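PDB 2R7K: 5-formaminoimidazole-4-carboxamide-1-(beta)-D-ribofuranosyl 5'-monophosphate synthetase, which catalyses the ATP- and formate-dependent, folate-independent formylation of AICAR to FAICAR in purine biosynthesis. Local coordinates for the ACP/AMZ site and the interface of chains A and B. Residues are numbered along the deposited sequence; one frame, centred on the assembly and turned at random. Chains: chain A/B/C, 5-formaminoimidazole-4-carboxamide-1-(beta)-D-ribofuranosyl 5'-monophosphate synthetase.

Contact 1: the ACP/AMZ site. Residues chain A 27, 94, 140, 154, 156, 166, 199-202, 228, 230, 253, 255, 258, 297, 299, 309-310, 317-318; chain B 238; chain C 264, 266. With ACP (phosphomethylphosphonic acid adenylate ester), chain D; AMZ (aminoimidazole 4-carboxamide ribonucleotide), chain E.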
loop_
_atom_site.group_PDB
_atom_site.type_symbol
_atom_site.label_atom_id
_atom_site.label_comp_id
_atom_site.label_asym_id
_atom_site.label_seq_id
_atom_site.Cartn_x
_atom_site.Cartn_y
_atom_site.Cartn_z
ATOM N N HIS A 27 22.902 9.315 15.507
ATOM C CA HIS A 27 21.916 9.187 16.579
ATOM C C HIS A 27 20.576 8.581 16.135
ATOM O O HIS A 27 20.293 7.416 16.409
ATOM C CB HIS A 27 21.688 10.535 17.257
ATOM C CG HIS A 27 20.916 10.441 18.530
ATOM N ND1 HIS A 27 19.563 10.691 18.600
ATOM C CD2 HIS A 27 21.304 10.111 19.787
ATOM C CE1 HIS A 27 19.149 10.526 19.844
ATOM N NE2 HIS A 27 20.186 10.175 20.584
ATOM N N SER A 94 23.304 13.423 19.571
ATOM C CA SER A 94 24.615 13.652 18.971
ATOM C C SER A 94 24.793 15.086 18.510
ATOM O O SER A 94 25.913 15.595 18.487
ATOM C CB SER A 94 24.844 12.736 17.767
ATOM O OG SER A 94 24.873 11.375 18.141
ATOM N N PRO A 140 13.531 6.743 41.257
ATOM C CA PRO A 140 14.303 5.979 42.240
ATOM C C PRO A 140 14.653 6.851 43.455
ATOM O O PRO A 140 14.878 8.054 43.301
ATOM C CB PRO A 140 15.584 5.620 41.480
ATOM C CG PRO A 140 15.258 5.830 40.013
ATOM C CD PRO A 140 14.276 6.950 40.003
ATOM N N ILE A 154 22.415 1.710 42.706
ATOM C CA ILE A 154 23.296 1.857 41.563
ATOM C C ILE A 154 24.007 3.197 41.720
ATOM O O ILE A 154 23.418 4.167 42.207
ATOM C CB ILE A 154 22.525 1.777 40.216
ATOM C CG1 ILE A 154 23.490 1.895 39.036
ATOM C CG2 ILE A 154 21.430 2.845 40.155
ATOM C CD1 ILE A 154 22.867 1.566 37.690
ATOM N N LYS A 156 26.237 6.255 39.874
ATOM C CA LYS A 156 26.577 6.854 38.594
ATOM C C LYS A 156 27.599 7.981 38.729
ATOM O O LYS A 156 27.431 8.897 39.533
ATOM C CB LYS A 156 25.307 7.367 37.911
ATOM C CG LYS A 156 24.252 6.293 37.718
ATOM C CD LYS A 156 22.913 6.881 37.322
ATOM C CE LYS A 156 21.892 5.771 37.085
ATOM N NZ LYS A 156 20.504 6.288 36.898
ATOM N N TYR A 166 29.965 3.138 36.403
ATOM C CA TYR A 166 28.858 2.584 37.179
ATOM C C TYR A 166 29.335 1.444 38.066
ATOM O O TYR A 166 30.269 0.717 37.716
ATOM C CB TYR A 166 27.765 2.023 36.258
ATOM C CG TYR A 166 27.139 3.010 35.297
ATOM C CD1 TYR A 166 27.691 3.229 34.039
ATOM C CD2 TYR A 166 25.984 3.699 35.638
ATOM C CE1 TYR A 166 27.122 4.126 33.152
ATOM C CE2 TYR A 166 25.403 4.601 34.759
ATOM C CZ TYR A 166 25.981 4.812 33.516
ATOM O OH TYR A 166 25.410 5.706 32.631
ATOM N N GLU A 199 21.565 6.080 43.767
ATOM C CA GLU A 199 20.121 5.921 43.841
ATOM C C GLU A 199 19.687 4.475 43.999
ATOM O O GLU A 199 20.414 3.543 43.657
ATOM C CB GLU A 199 19.422 6.558 42.624
ATOM C CG GLU A 199 19.870 6.026 41.264
ATOM C CD GLU A 199 19.031 6.577 40.114
ATOM O OE1 GLU A 199 18.590 7.746 40.196
ATOM O OE2 GLU A 199 18.810 5.841 39.128
ATOM N N GLU A 200 18.484 4.306 44.521
ATOM C CA GLU A 200 17.865 3.001 44.606
ATOM C C GLU A 200 18.056 2.212 43.310
ATOM O O GLU A 200 17.833 2.730 42.219
ATOM C CB GLU A 200 16.382 3.186 44.896
ATOM C CG GLU A 200 15.543 1.933 44.793
ATOM C CD GLU A 200 14.085 2.217 45.055
ATOM O OE1 GLU A 200 13.698 3.411 45.049
ATOM O OE2 GLU A 200 13.327 1.249 45.274
ATOM N N TYR A 201 18.488 0.964 43.427
ATOM C CA TYR A 201 18.548 0.098 42.265
ATOM C C TYR A 201 17.149 -0.490 42.080
ATOM O O TYR A 201 16.656 -1.232 42.942
ATOM C CB TYR A 201 19.601 -0.999 42.443
ATOM C CG TYR A 201 19.821 -1.823 41.195
ATOM C CD1 TYR A 201 20.924 -1.606 40.380
ATOM C CD2 TYR A 201 18.917 -2.814 40.822
ATOM C CE1 TYR A 201 21.126 -2.351 39.228
ATOM C CE2 TYR A 201 19.106 -3.569 39.670
ATOM C CZ TYR A 201 20.212 -3.331 38.876
ATOM O OH TYR A 201 20.413 -4.078 37.734
ATOM N N VAL A 202 16.490 -0.123 40.980
ATOM C CA VAL A 202 15.141 -0.620 40.715
ATOM C C VAL A 202 15.210 -1.945 39.967
ATOM O O VAL A 202 15.879 -2.057 38.944
ATOM C CB VAL A 202 14.273 0.416 39.951
ATOM C CG1 VAL A 202 12.884 -0.156 39.638
ATOM C CG2 VAL A 202 14.139 1.695 40.772
ATOM N N ARG A 228 16.720 -1.177 26.370
ATOM C CA ARG A 228 18.106 -0.905 26.030
ATOM C C ARG A 228 18.870 -2.207 25.947
ATOM O O ARG A 228 18.524 -3.188 26.617
ATOM C CB ARG A 228 18.753 -0.008 27.090
ATOM C CG ARG A 228 18.087 1.341 27.249
ATOM C CD ARG A 228 18.296 2.184 26.008
ATOM N NE ARG A 228 18.143 3.607 26.292
ATOM C CZ ARG A 228 17.278 4.413 25.682
ATOM N NH1 ARG A 228 16.480 3.950 24.730
ATOM N NH2 ARG A 228 17.222 5.693 26.025
ATOM N N GLU A 230 22.707 -3.066 26.368
ATOM C CA GLU A 230 23.900 -2.385 26.881
ATOM C C GLU A 230 25.085 -3.337 27.087
ATOM O O GLU A 230 24.904 -4.485 27.456
ATOM C CB GLU A 230 23.549 -1.650 28.181
ATOM C CG GLU A 230 22.670 -0.428 27.963
ATOM C CD GLU A 230 21.901 -0.001 29.198
ATOM O OE1 GLU A 230 21.683 -0.836 30.099
ATOM O OE2 GLU A 230 21.503 1.182 29.259
ATOM N N TYR A 253 27.653 -0.110 31.308
ATOM C CA TYR A 253 26.316 0.091 30.759
ATOM C C TYR A 253 26.335 0.998 29.533
ATOM O O TYR A 253 25.569 1.954 29.443
ATOM C CB TYR A 253 25.405 0.674 31.834
ATOM C CG TYR A 253 25.204 -0.254 33.013
ATOM C CD1 TYR A 253 24.057 -1.035 33.115
ATOM C CD2 TYR A 253 26.167 -0.361 34.022
ATOM C CE1 TYR A 253 23.860 -1.884 34.188
ATOM C CE2 TYR A 253 25.985 -1.225 35.100
ATOM C CZ TYR A 253 24.826 -1.980 35.178
ATOM O OH TYR A 253 24.627 -2.835 36.242
ATOM N N ILE A 255 25.396 2.055 26.004
ATOM C CA ILE A 255 24.314 1.799 25.057
ATOM C C ILE A 255 24.869 1.316 23.727
ATOM O O ILE A 255 25.656 2.018 23.088
ATOM C CB ILE A 255 23.397 3.032 24.827
ATOM C CG1 ILE A 255 22.232 2.640 23.923
ATOM C CG2 ILE A 255 24.171 4.204 24.220
ATOM C CD1 ILE A 255 21.321 1.612 24.562
ATOM N N ASN A 258 19.059 -1.428 20.692
ATOM C CA ASN A 258 17.727 -1.490 21.270
ATOM C C ASN A 258 16.934 -2.670 20.747
ATOM O O ASN A 258 17.170 -3.169 19.642
ATOM C CB ASN A 258 16.948 -0.184 21.013
ATOM C CG ASN A 258 17.810 1.061 21.168
ATOM O OD1 ASN A 258 17.710 1.784 22.165
ATOM N ND2 ASN A 258 18.658 1.319 20.184
ATOM N N GLN A 297 12.393 6.944 30.255
ATOM C CA GLN A 297 13.125 5.688 30.388
ATOM C C GLN A 297 12.825 5.089 31.751
ATOM O O GLN A 297 13.247 5.602 32.784
ATOM C CB GLN A 297 14.617 5.935 30.207
ATOM C CG GLN A 297 14.947 6.551 28.864
ATOM C CD GLN A 297 16.229 7.339 28.884
ATOM O OE1 GLN A 297 16.224 8.560 28.697
ATOM N NE2 GLN A 297 17.342 6.653 29.117
ATOM N N LEU A 299 11.570 1.658 34.538
ATOM C CA LEU A 299 11.676 0.281 34.948
ATOM C C LEU A 299 10.371 -0.090 35.600
ATOM O O LEU A 299 9.848 0.657 36.418
ATOM C CB LEU A 299 12.842 0.093 35.917
ATOM C CG LEU A 299 14.218 0.249 35.274
ATOM C CD1 LEU A 299 15.301 0.500 36.328
ATOM C CD2 LEU A 299 14.540 -0.964 34.400
ATOM N N PHE A 309 13.909 6.494 35.604
ATOM C CA PHE A 309 15.271 6.753 36.032
ATOM C C PHE A 309 15.953 7.745 35.114
ATOM O O PHE A 309 17.066 8.195 35.389
ATOM C CB PHE A 309 16.078 5.454 36.080
ATOM C CG PHE A 309 16.241 4.775 34.740
ATOM C CD1 PHE A 309 17.264 5.143 33.879
ATOM C CD2 PHE A 309 15.396 3.735 34.368
ATOM C CE1 PHE A 309 17.432 4.510 32.650
ATOM C CE2 PHE A 309 15.556 3.095 33.141
ATOM C CZ PHE A 309 16.576 3.486 32.285
ATOM N N GLU A 310 15.283 8.078 34.014
ATOM C CA GLU A 310 15.844 8.986 33.027
ATOM C C GLU A 310 14.746 9.515 32.093
ATOM O O GLU A 310 13.661 8.941 32.006
ATOM C CB GLU A 310 16.946 8.272 32.236
ATOM C CG GLU A 310 17.901 9.194 31.516
ATOM C CD GLU A 310 18.571 10.184 32.450
ATOM O OE1 GLU A 310 18.780 11.343 32.033
ATOM O OE2 GLU A 310 18.885 9.806 33.599
ATOM N N GLY A 317 17.357 7.856 21.101
ATOM C CA GLY A 317 17.934 6.823 20.238
ATOM C C GLY A 317 17.091 5.570 20.080
ATOM O O GLY A 317 17.160 4.893 19.062
ATOM N N GLY A 318 16.297 5.247 21.094
ATOM C CA GLY A 318 15.480 4.045 21.048
ATOM C C GLY A 318 14.436 4.022 19.938
ATOM O O GLY A 318 13.908 2.953 19.614
ATOM N N ARG B 238 19.301 -9.629 35.535
ATOM C CA ARG B 238 20.124 -8.644 34.848
ATOM C C ARG B 238 21.119 -8.015 35.820
ATOM O O ARG B 238 21.898 -7.135 35.448
ATOM C CB ARG B 238 19.260 -7.556 34.204
ATOM C CG ARG B 238 19.865 -6.994 32.922
ATOM C CD ARG B 238 19.670 -5.509 32.821
ATOM N NE ARG B 238 20.263 -4.966 31.602
ATOM C CZ ARG B 238 20.638 -3.701 31.459
ATOM N NH1 ARG B 238 20.500 -2.850 32.466
ATOM N NH2 ARG B 238 21.156 -3.285 30.310
ATOM N N ARG C 264 23.194 1.014 17.787
ATOM C CA ARG C 264 23.408 2.437 17.995
ATOM C C ARG C 264 23.852 3.046 16.668
ATOM O O ARG C 264 24.772 2.533 16.035
ATOM C CB ARG C 264 24.507 2.603 19.037
ATOM C CG ARG C 264 24.843 4.006 19.424
ATOM C CD ARG C 264 25.946 3.959 20.480
ATOM N NE ARG C 264 26.315 5.287 20.959
ATOM C CZ ARG C 264 26.957 5.515 22.100
ATOM N NH1 ARG C 264 27.279 4.504 22.895
ATOM N NH2 ARG C 264 27.267 6.755 22.455
ATOM N N SER C 266 25.498 5.676 15.521
ATOM C CA SER C 266 26.903 6.074 15.349
ATOM C C SER C 266 27.833 4.898 15.025
ATOM O O SER C 266 28.992 5.096 14.652
ATOM C CB SER C 266 27.420 6.793 16.595
ATOM O OG SER C 266 27.367 5.932 17.723
HETATM P PG ACP D . 23.480 7.176 28.319
HETATM O O1G ACP D . 24.978 7.036 28.174
HETATM O O2G ACP D . 22.982 8.588 28.104
HETATM O O3G ACP D . 22.698 6.125 27.561
HETATM P PB ACP D . 21.454 7.313 30.488
HETATM O O1B ACP D . 20.567 7.058 29.293
HETATM O O2B ACP D . 21.471 8.713 31.063
HETATM C C3B ACP D . 23.150 6.829 30.064
HETATM P PA ACP D . 21.677 6.063 33.041
HETATM O O1A ACP D . 20.843 6.696 34.124
HETATM O O2A ACP D . 23.153 6.347 32.922
HETATM O O3A ACP D . 20.918 6.325 31.641
HETATM O "O5'" ACP D . 21.520 4.478 33.181
HETATM C "C5'" ACP D . 22.374 3.613 32.449
HETATM C "C4'" ACP D . 21.751 2.240 32.567
HETATM O "O4'" ACP D . 21.837 1.789 33.923
HETATM C "C3'" ACP D . 20.264 2.271 32.248
HETATM O "O3'" ACP D . 19.994 2.096 30.850
HETATM C "C2'" ACP D . 19.723 1.132 33.086
HETATM O "O2'" ACP D . 19.857 -0.086 32.356
HETATM C "C1'" ACP D . 20.645 1.103 34.303
HETATM N N9 ACP D . 20.019 1.869 35.401
HETATM C C8 ACP D . 20.020 3.214 35.494
HETATM N N7 ACP D . 19.359 3.625 36.602
HETATM C C5 ACP D . 18.927 2.521 37.242
HETATM C C6 ACP D . 18.178 2.243 38.485
HETATM N N6 ACP D . 17.737 3.251 39.273
HETATM N N1 ACP D . 17.936 0.953 38.795
HETATM C C2 ACP D . 18.368 -0.062 38.018
HETATM N N3 ACP D . 19.059 0.118 36.876
HETATM C C4 ACP D . 19.357 1.366 36.441
HETATM O O5 AMZ E . 19.457 4.217 22.601
HETATM C C6 AMZ E . 20.291 4.455 21.727
HETATM N N2 AMZ E . 20.479 3.732 20.622
HETATM C C3A AMZ E . 21.214 5.651 21.861
HETATM C C7A AMZ E . 21.203 6.548 22.903
HETATM N N3 AMZ E . 20.388 6.516 23.955
HETATM N N1 AMZ E . 22.159 6.012 21.006
HETATM C C5 AMZ E . 22.731 7.117 21.500
HETATM N N AMZ E . 22.147 7.448 22.658
HETATM C C1 AMZ E . 22.483 8.603 23.504
HETATM C C2 AMZ E . 23.670 8.273 24.409
HETATM C C3 AMZ E . 24.846 8.931 23.711
HETATM O O2 AMZ E . 25.755 9.413 24.700
HETATM O O1 AMZ E . 23.455 8.905 25.674
HETATM O O AMZ E . 22.885 9.672 22.608
HETATM C C AMZ E . 24.194 10.123 23.000
HETATM C C4 AMZ E . 24.953 10.455 21.712
HETATM O O3 AMZ E . 24.965 9.319 20.854
HETATM P P AMZ E . 26.279 8.950 20.022
HETATM O OP1 AMZ E . 26.697 9.963 19.016
HETATM O O4 AMZ E . 27.453 8.699 21.112
HETATM O OP2 AMZ E . 25.988 7.514 19.338
HETATM O O HOH W 1 21.647 5.727 18.117
HETATM O O HOH W 2 24.238 6.983 17.415
HETATM O O HOH W 3 26.233 5.108 26.786
#
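Adenine of ACP, a non-hydrolysable ATP analogue, is read by its edge in this ATP-grasp site: A:Val202 N donates to N1, while amino group N6 donates to A:Glu200 O, nearly along the C=O axis, and to A:Glu199 OE2. Branched apolar groups clamp the flat base from opposite faces, A:Leu299 CD1 over the six-membered ring and A:Ile154 CD1 over the five-membered ring. Extended A:Lys156 brings NZ 2.8 Å from alpha-phosphate oxygen O1A and also bonds N7. A:Glu230 OE1 accepts from the ribose 2'-hydroxyl O2' through its syn lone pair; B:Arg238 NH1 donates to that hydroxyl.

The substrate AMZ (AICAR) follows, its ribose 2'-hydroxyl O1 donating to gamma-phosphate oxygen O2G at 2.5 Å. A:Ser94 OG, a small hydroxyl fitting close against the 5'-phosphate, donates to OP1 at 2.5 Å; C:Arg264 NE meets OP2 at 2.8 Å in the guanidinium plane, 168° at H. A:Ile255 CG2 covers the imidazole, which A:His27 meets edge-to-face (planes 71°), its CD2 3.3 Å from ribose ring oxygen O. As modelled, A:Asn258 OD1 clashes with carboxamide O5 (3.0 Å) and ND2 faces N2 (3.1 Å), donor to donor; flipping one amide would probably give matched hydrogen bonds.

These groups also position one another: A:Lys156 NZ bridges to A:Glu199 OE2 from above the carboxylate plane, B:Arg238 NH2 takes the anti lone pair of A:Glu230 OE1, and farther out A:Ile255 O steadies C:Arg264 NH1. Strands 153-156, 197-200, 219-230, 253-260 and 292-300 of chain A line the cleft, which chains B and C complete.

Contact 2: the interface of chains A and B. Residues chain A 262, 325-327, 330; chain B 320-321, 323-324.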
loop_
_atom_site.group_PDB
_atom_site.type_symbol
_atom_site.label_atom_id
_atom_site.label_comp_id
_atom_site.label_asym_id
_atom_site.label_seq_id
_atom_site.Cartn_x
_atom_site.Cartn_y
_atom_site.Cartn_z
ATOM N N VAL A 262 6.627 -4.391 23.848
ATOM C CA VAL A 262 5.329 -3.786 24.078
ATOM C C VAL A 262 4.976 -4.056 25.521
ATOM O O VAL A 262 5.419 -5.043 26.098
ATOM C CB VAL A 262 4.205 -4.352 23.149
ATOM C CG1 VAL A 262 4.491 -3.997 21.672
ATOM C CG2 VAL A 262 4.035 -5.853 23.338
ATOM N N GLY A 325 8.067 1.532 11.523
ATOM C CA GLY A 325 6.813 1.538 12.267
ATOM C C GLY A 325 6.838 0.508 13.384
ATOM O O GLY A 325 7.666 -0.405 13.387
ATOM N N GLY A 326 5.936 0.658 14.342
ATOM C CA GLY A 326 5.846 -0.294 15.448
ATOM C C GLY A 326 4.396 -0.624 15.736
ATOM O O GLY A 326 3.513 -0.091 15.088
ATOM N N PRO A 327 4.147 -1.546 16.678
ATOM C CA PRO A 327 2.792 -1.934 17.100
ATOM C C PRO A 327 1.893 -0.778 17.549
ATOM O O PRO A 327 0.691 -0.804 17.288
ATOM C CB PRO A 327 3.046 -2.915 18.268
ATOM C CG PRO A 327 4.402 -3.475 17.996
ATOM C CD PRO A 327 5.191 -2.350 17.349
ATOM N N PHE A 330 1.438 2.041 14.439
ATOM C CA PHE A 330 0.524 1.455 13.451
ATOM C C PHE A 330 -0.946 1.766 13.715
ATOM O O PHE A 330 -1.733 1.880 12.776
ATOM C CB PHE A 330 0.693 -0.063 13.439
ATOM C CG PHE A 330 -0.175 -0.784 12.434
ATOM C CD1 PHE A 330 0.204 -0.864 11.106
ATOM C CD2 PHE A 330 -1.337 -1.432 12.833
ATOM C CE1 PHE A 330 -0.574 -1.548 10.179
ATOM C CE2 PHE A 330 -2.122 -2.113 11.913
ATOM C CZ PHE A 330 -1.743 -2.164 10.588
ATOM N N ASN B 320 -0.131 -8.675 21.313
ATOM C CA ASN B 320 0.194 -7.256 21.269
ATOM C C ASN B 320 1.556 -6.973 20.632
ATOM O O ASN B 320 1.771 -5.906 20.071
ATOM C CB ASN B 320 0.102 -6.636 22.668
ATOM C CG ASN B 320 -1.303 -6.707 23.240
ATOM O OD1 ASN B 320 -2.273 -6.866 22.499
ATOM N ND2 ASN B 320 -1.420 -6.596 24.560
ATOM N N SER B 321 2.471 -7.932 20.709
ATOM C CA SER B 321 3.793 -7.762 20.122
ATOM C C SER B 321 3.765 -7.612 18.601
ATOM O O SER B 321 4.699 -7.049 18.032
ATOM C CB SER B 321 4.728 -8.921 20.512
ATOM O OG SER B 321 4.201 -10.152 20.057
ATOM N N MET B 323 0.960 -6.120 16.701
ATOM C CA MET B 323 -0.242 -5.374 16.334
ATOM C C MET B 323 -0.105 -4.760 14.936
ATOM O O MET B 323 -1.102 -4.430 14.293
ATOM C CB MET B 323 -0.534 -4.278 17.359
ATOM C CG MET B 323 -0.887 -4.808 18.738
ATOM S SD MET B 323 -1.702 -3.600 19.784
ATOM C CE MET B 323 -0.394 -2.412 20.095
ATOM N N ASN B 324 1.137 -4.607 14.484
ATOM C CA ASN B 324 1.426 -4.036 13.175
ATOM C C ASN B 324 1.834 -5.142 12.226
ATOM O O ASN B 324 2.502 -4.894 11.221
ATOM C CB ASN B 324 2.576 -3.035 13.284
ATOM C CG ASN B 324 3.820 -3.661 13.871
ATOM O OD1 ASN B 324 3.732 -4.496 14.770
ATOM N ND2 ASN B 324 4.982 -3.281 13.357
#
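B:Asn324 sits between A:Phe330 and A:Pro327 and buries 66 Å² in this patch of the subunit interface within the homohexamer. Its CG occupies the crowded position between backbone N and carbonyl carbon (chi1 57°), which turns the amide toward the A:Gly326-A:Pro327 peptide while the backbone stays beside the phenyl ring.

A:Phe330, on helix 329-333, has CG anti to its backbone N and presents one ring face to chain B. B:Asn324 CA lies over that face, 3.9 Å from the ring centroid and offset toward the rim, a CH-pi contact. Ring atom CD2 of A:Phe330 also meets the preceding carbonyl, 3.3 Å from B:Met323 O. The ring and the amide cross obliquely, their planes 63° apart, so they do not stack. B:Asn324 CB instead packs against the root of the aromatic side chain, 3.5 Å from A:Phe330 CB. A wide, flat phenyl suits a backbone segment that offers C-H groups. An alanine here would probably loosen the seat of B:Asn324, because the ring face beneath its CA and the ring carbons beside B:Met323 O would be gone.

A:Pro327 runs side by side with B:Asn324, both pointing the same way. Its rigid pyrrolidine ring offers carbons CG and CD to the amide, with CG 3.4 Å from B:Asn324 OD1. A:Gly326, lacking a side chain, probably lets the amide lie close to the main chain, B:Asn324 ND2 resting against its CA and C. B:Met323 bends at chi3 (-68°), so its flexible thioether brings methyl CE to 3.4 Å from A:Pro327 O.

Farther along, A:Val262 points both methyls at the 3-10 helix 317-322 of chain B. The patch holds by shape and apolar contact, without polar bonds between the chains. Branch CG2 of A:Val262 rests 3.7 Å from B:Ser321 CA.

Contact 1 and contact 2 lie about 23 Å apart, measured between the centres of their C-alpha atoms, and share no residue. They are tied by common elements: the 3-10 helix 317-322 supplies glycines beside AMZ in contact 1 and, in its chain B copy, residues of contact 2, while strand 253-260 of the site is followed closely by strand 262-263 at the interface. Both contacts join chains A and B, and contact 1 also draws on chain C. Subunit association therefore helps complete the substrate pockets, and the apolar patch of contact 2 probably helps hold the chains in register for this.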